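Long-range contact in putative MCP-type signal transduction protein (Campylobacter jejuni subsp. jejuni serotype O:2, PDB 4WY9), which probably senses chemical signals through a periplasmic tandem-PAS domain and relays them as a chemotaxis receptor: residues A246-I258 / D263-Q275. Sequence-based numbering, arbitrary orientation. Where two conformers were deposited one is given.
With ACT (acetate ion), chain B.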
loop_
_atom_site.group_PDB
_atom_site.type_symbol
_atom_site.label_atom_id
_atom_site.label_comp_id
_atom_site.label_asym_id
_atom_site.label_seq_id
_atom_site.Cartn_x
_atom_site.Cartn_y
_atom_site.Cartn_z
ATOM N N ALA A 246 2.437 -8.733 19.607
ATOM C CA ALA A 246 3.569 -8.877 18.697
ATOM C C ALA A 246 3.442 -7.985 17.481
ATOM O O ALA A 246 4.401 -7.349 17.044
ATOM C CB ALA A 246 3.730 -10.348 18.257
ATOM N N ILE A 247 2.228 -7.941 16.923
ATOM C CA ILE A 247 1.970 -7.074 15.782
ATOM C C ILE A 247 2.185 -5.635 16.153
ATOM O O ILE A 247 2.858 -4.904 15.435
ATOM C CB ILE A 247 0.552 -7.299 15.221
ATOM C CG1 ILE A 247 0.415 -8.694 14.627
ATOM C CG2 ILE A 247 0.210 -6.252 14.185
ATOM C CD1 ILE A 247 -1.025 -9.154 14.392
ATOM N N SER A 248 1.620 -5.220 17.293
ATOM C CA SER A 248 1.683 -3.823 17.715
ATOM C C SER A 248 3.125 -3.373 17.923
ATOM O O SER A 248 3.478 -2.206 17.688
ATOM C CB SER A 248 0.858 -3.633 19.006
ATOM O OG SER A 248 -0.510 -3.955 18.792
ATOM N N GLU A 249 3.961 -4.303 18.356
ATOM C CA GLU A 249 5.350 -4.030 18.656
ATOM C C GLU A 249 6.312 -4.278 17.502
ATOM O O GLU A 249 7.513 -4.019 17.619
ATOM C CB GLU A 249 5.753 -4.851 19.865
ATOM C CG GLU A 249 5.014 -4.455 21.134
ATOM C CD GLU A 249 5.189 -5.449 22.261
ATOM O OE1 GLU A 249 5.885 -6.445 22.084
ATOM O OE2 GLU A 249 4.567 -5.260 23.319
ATOM N N GLY A 250 5.786 -4.735 16.372
ATOM C CA GLY A 250 6.619 -4.964 15.219
ATOM C C GLY A 250 7.574 -6.130 15.373
ATOM O O GLY A 250 8.684 -6.114 14.842
ATOM N N LYS A 251 7.152 -7.159 16.110
ATOM C CA LYS A 251 7.975 -8.311 16.374
ATOM C C LYS A 251 7.597 -9.521 15.569
ATOM O O LYS A 251 6.535 -9.563 14.952
ATOM C CB LYS A 251 7.984 -8.604 17.839
ATOM C CG LYS A 251 8.639 -7.483 18.656
ATOM C CD LYS A 251 8.463 -7.748 20.109
ATOM C CE LYS A 251 9.323 -6.837 20.997
ATOM N NZ LYS A 251 9.451 -7.554 22.289
ATOM N N ASN A 252 8.467 -10.541 15.596
ATOM C CA ASN A 252 8.174 -11.822 14.973
ATOM C C ASN A 252 7.905 -12.848 16.036
ATOM O O ASN A 252 8.402 -12.736 17.157
ATOM C CB ASN A 252 9.320 -12.325 14.079
ATOM C CG ASN A 252 9.718 -11.340 12.984
ATOM O OD1 ASN A 252 8.963 -10.459 12.616
ATOM N ND2 ASN A 252 10.923 -11.494 12.464
ATOM N N GLY A 253 7.157 -13.891 15.709
ATOM C CA GLY A 253 7.004 -15.004 16.645
ATOM C C GLY A 253 5.910 -15.936 16.224
ATOM O O GLY A 253 5.209 -15.692 15.242
ATOM N N VAL A 254 5.751 -17.040 16.936
ATOM C CA VAL A 254 4.684 -17.994 16.716
ATOM C C VAL A 254 3.948 -18.253 18.011
ATOM O O VAL A 254 4.560 -18.567 19.034
ATOM C CB VAL A 254 5.201 -19.343 16.123
ATOM C CG1 VAL A 254 3.960 -20.143 15.633
ATOM C CG2 VAL A 254 6.133 -19.105 14.966
ATOM N N PHE A 255 2.635 -18.155 17.951
ATOM C CA PHE A 255 1.789 -18.088 19.108
ATOM C C PHE A 255 0.614 -19.040 19.036
ATOM O O PHE A 255 0.153 -19.386 17.952
ATOM C CB PHE A 255 1.246 -16.641 19.271
ATOM C CG PHE A 255 2.304 -15.609 19.270
ATOM C CD1 PHE A 255 3.047 -15.358 20.383
ATOM C CD2 PHE A 255 2.602 -14.922 18.105
ATOM C CE1 PHE A 255 4.061 -14.427 20.387
ATOM C CE2 PHE A 255 3.614 -13.975 18.083
ATOM C CZ PHE A 255 4.337 -13.723 19.227
ATOM N N ASN A 256 0.100 -19.424 20.187
ATOM C CA ASN A 256 -1.246 -19.952 20.270
ATOM C C ASN A 256 -2.205 -18.810 19.998
ATOM O O ASN A 256 -2.024 -17.703 20.521
ATOM C CB ASN A 256 -1.501 -20.581 21.638
ATOM C CG ASN A 256 -0.839 -21.963 21.802
ATOM O OD1 ASN A 256 0.131 -22.319 21.120
ATOM N ND2 ASN A 256 -1.311 -22.700 22.738
ATOM N N TYR A 257 -3.232 -19.052 19.210
ATOM C CA TYR A 257 -4.105 -17.989 18.730
ATOM C C TYR A 257 -5.495 -18.513 18.460
ATOM O O TYR A 257 -5.656 -19.494 17.782
ATOM C CB TYR A 257 -3.511 -17.417 17.426
ATOM C CG TYR A 257 -4.331 -16.344 16.735
ATOM C CD1 TYR A 257 -4.361 -15.050 17.223
ATOM C CD2 TYR A 257 -5.047 -16.629 15.571
ATOM C CE1 TYR A 257 -5.086 -14.074 16.598
ATOM C CE2 TYR A 257 -5.780 -15.638 14.930
ATOM C CZ TYR A 257 -5.806 -14.373 15.460
ATOM O OH TYR A 257 -6.546 -13.391 14.858
ATOM N N ILE A 258 -6.506 -17.813 18.963
ATOM C CA ILE A 258 -7.883 -18.147 18.671
ATOM C C ILE A 258 -8.397 -17.170 17.623
ATOM O O ILE A 258 -8.503 -15.977 17.897
ATOM C CB ILE A 258 -8.779 -18.123 19.915
ATOM C CG1 ILE A 258 -8.264 -19.142 20.935
ATOM C CG2 ILE A 258 -10.214 -18.390 19.521
ATOM C CD1 ILE A 258 -9.070 -19.172 22.195
ATOM N N ASP A 263 -11.502 -20.742 15.476
ATOM C CA ASP A 263 -10.570 -21.844 15.410
ATOM C C ASP A 263 -9.361 -21.625 16.321
ATOM O O ASP A 263 -8.585 -20.675 16.151
ATOM C CB ASP A 263 -10.046 -22.067 13.987
ATOM C CG ASP A 263 -11.066 -22.691 13.049
ATOM O OD1 ASP A 263 -12.124 -23.159 13.501
ATOM O OD2 ASP A 263 -10.771 -22.770 11.844
ATOM N N ASP A 264 -9.143 -22.574 17.221
ATOM C CA ASP A 264 -7.960 -22.613 18.051
ATOM C C ASP A 264 -6.767 -23.009 17.172
ATOM O O ASP A 264 -6.770 -24.092 16.578
ATOM C CB ASP A 264 -8.175 -23.604 19.191
ATOM C CG ASP A 264 -7.120 -23.521 20.261
ATOM O OD1 ASP A 264 -6.120 -22.837 20.082
ATOM O OD2 ASP A 264 -7.340 -24.143 21.309
ATOM N N SER A 265 -5.766 -22.142 17.078
ATOM C CA SER A 265 -4.767 -22.226 16.042
ATOM C C SER A 265 -3.350 -22.012 16.548
ATOM O O SER A 265 -3.143 -21.485 17.649
ATOM C CB SER A 265 -5.049 -21.189 14.936
ATOM O OG SER A 265 -6.401 -21.273 14.463
ATOM N N TYR A 266 -2.380 -22.392 15.715
ATOM C CA TYR A 266 -1.048 -21.826 15.772
ATOM C C TYR A 266 -1.022 -20.642 14.817
ATOM O O TYR A 266 -1.607 -20.703 13.734
ATOM C CB TYR A 266 0.021 -22.847 15.389
ATOM C CG TYR A 266 0.049 -24.049 16.307
ATOM C CD1 TYR A 266 0.482 -23.927 17.605
ATOM C CD2 TYR A 266 -0.332 -25.306 15.852
ATOM C CE1 TYR A 266 0.494 -25.021 18.473
ATOM C CE2 TYR A 266 -0.316 -26.388 16.691
ATOM C CZ TYR A 266 0.109 -26.253 17.999
ATOM O OH TYR A 266 0.119 -27.350 18.825
ATOM N N ALA A 267 -0.346 -19.566 15.196
ATOM C CA ALA A 267 -0.242 -18.375 14.340
ATOM C C ALA A 267 1.166 -17.872 14.326
ATOM O O ALA A 267 1.754 -17.683 15.396
ATOM C CB ALA A 267 -1.172 -17.273 14.803
ATOM N N ALA A 268 1.690 -17.573 13.148
ATOM C CA ALA A 268 2.965 -16.921 13.041
ATOM C C ALA A 268 2.798 -15.493 12.567
ATOM O O ALA A 268 1.917 -15.198 11.736
ATOM C CB ALA A 268 3.889 -17.659 12.110
ATOM N N ILE A 269 3.659 -14.622 13.070
ATOM C CA ILE A 269 3.741 -13.225 12.664
ATOM C C ILE A 269 5.128 -12.963 12.141
ATOM O O ILE A 269 6.109 -13.338 12.782
ATOM C CB ILE A 269 3.456 -12.238 13.840
ATOM C CG1 ILE A 269 2.056 -12.460 14.381
ATOM C CG2 ILE A 269 3.666 -10.788 13.469
ATOM C CD1 ILE A 269 1.033 -12.153 13.442
ATOM N N ASN A 270 5.220 -12.287 10.998
ATOM C CA ASN A 270 6.482 -11.721 10.567
ATOM C C ASN A 270 6.231 -10.241 10.289
ATOM O O ASN A 270 5.425 -9.892 9.407
ATOM C CB ASN A 270 7.055 -12.435 9.342
ATOM C CG ASN A 270 8.435 -11.981 9.016
ATOM O OD1 ASN A 270 8.635 -10.857 8.567
ATOM N ND2 ASN A 270 9.424 -12.818 9.287
ATOM N N SER A 271 6.858 -9.399 11.075
ATOM C CA SER A 271 6.717 -7.970 11.018
ATOM C C SER A 271 7.816 -7.340 10.220
ATOM O O SER A 271 8.980 -7.727 10.328
ATOM C CB SER A 271 6.685 -7.376 12.433
ATOM O OG SER A 271 5.540 -7.777 13.129
ATOM N N PHE A 272 7.480 -6.303 9.442
ATOM C CA PHE A 272 8.454 -5.593 8.655
ATOM C C PHE A 272 8.122 -4.107 8.551
ATOM O O PHE A 272 6.964 -3.720 8.654
ATOM C CB PHE A 272 8.628 -6.211 7.274
ATOM C CG PHE A 272 7.354 -6.246 6.444
ATOM C CD1 PHE A 272 6.424 -7.282 6.580
ATOM C CD2 PHE A 272 7.109 -5.285 5.478
ATOM C CE1 PHE A 272 5.284 -7.304 5.815
ATOM C CE2 PHE A 272 5.960 -5.338 4.690
ATOM C CZ PHE A 272 5.064 -6.378 4.852
ATOM N N LYS A 273 9.147 -3.304 8.342
ATOM C CA LYS A 273 8.982 -1.888 8.208
ATOM C C LYS A 273 9.144 -1.497 6.771
ATOM O O LYS A 273 9.941 -2.077 6.043
ATOM C CB LYS A 273 9.975 -1.110 9.073
ATOM C CG LYS A 273 9.730 -1.217 10.584
ATOM C CD LYS A 273 10.873 -0.591 11.330
ATOM C CE LYS A 273 11.240 -1.423 12.568
ATOM N NZ LYS A 273 12.492 -0.994 13.221
ATOM N N VAL A 274 8.381 -0.492 6.370
ATOM C CA VAL A 274 8.475 0.099 5.069
ATOM C C VAL A 274 8.514 1.589 5.291
ATOM O O VAL A 274 7.490 2.209 5.582
ATOM C CB VAL A 274 7.287 -0.293 4.163
ATOM C CG1 VAL A 274 7.374 0.420 2.855
ATOM C CG2 VAL A 274 7.226 -1.810 3.952
ATOM N N GLN A 275 9.707 2.183 5.155
ATOM C CA GLN A 275 9.923 3.595 5.500
ATOM C C GLN A 275 9.414 3.815 6.916
ATOM O O GLN A 275 9.863 3.156 7.855
ATOM C CB GLN A 275 9.281 4.509 4.448
ATOM C CG GLN A 275 9.883 4.381 3.082
ATOM C CD GLN A 275 11.243 5.048 2.976
ATOM O OE1 GLN A 275 11.518 6.070 3.631
ATOM N NE2 GLN A 275 12.097 4.484 2.142
HETATM C C ACT B . -8.315 -13.980 12.002
HETATM O O ACT B . -9.372 -13.985 11.307
HETATM O OXT ACT B . -8.422 -14.225 13.238
HETATM C CH3 ACT B . -6.999 -13.646 11.393
HETATM O O HOH W 1 3.929 -5.540 13.095
HETATM O O HOH W 2 10.940 -9.564 10.227
#
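Ile269 crosses Ile247 at about a right angle, its CD1 3.7 Å from CG1 of Ile247, while its CG2 branch, set anti to the backbone N, turns to the carbonyl O of Lys251. The CG1 branch of Ile269 comes to the edge of the Phe255 ring, near the ring plane. Further along the same face the methyl of Ala267 packs against Tyr257, its CB 3.5 Å from Tyr257 CB and also close to CG. With CG anti to the backbone N (chi1 177°), the Tyr257 ring reaches out past Ala267, and its OH donates to acetate OXT at 2.6 Å; Ser260 and His221 also bind this ion, probably picked up from the crystallisation liquor. The two strands form an antiparallel beta hairpin at the edge of the five-stranded antiparallel sheet of the second, probably membrane-proximal, PAS-like module of the tandem-PAS sensor, 253-258 being outermost and 264-274 pairing onward with 277-286. Gly253 with Ile269, Phe255 with Ala267 and Tyr257 with Ser265 are hydrogen-bonded pairs. Helix 241-249 ends in a Schellman motif at Gly250 and covers the face bearing Phe255 and Tyr257; helix 8-51 lies against the other, touching Tyr266 and Asn270. Where the helix runs into the strand, Ser271 OG donates to Lys251 O at 2.7 Å from above the carbonyl plane and accepts from a water that also donates to Ile247 O. Asn252 extends the ladder with its side chain: OD1 takes the N-H of Ser271 at 2.8 Å, nearly straight at 163°. Its amide stacks on that of Asn270, the planes 26° apart, and a second water accepts from Asn252 ND2 and lies within reach of Asn270 OD1 and Ser271 O.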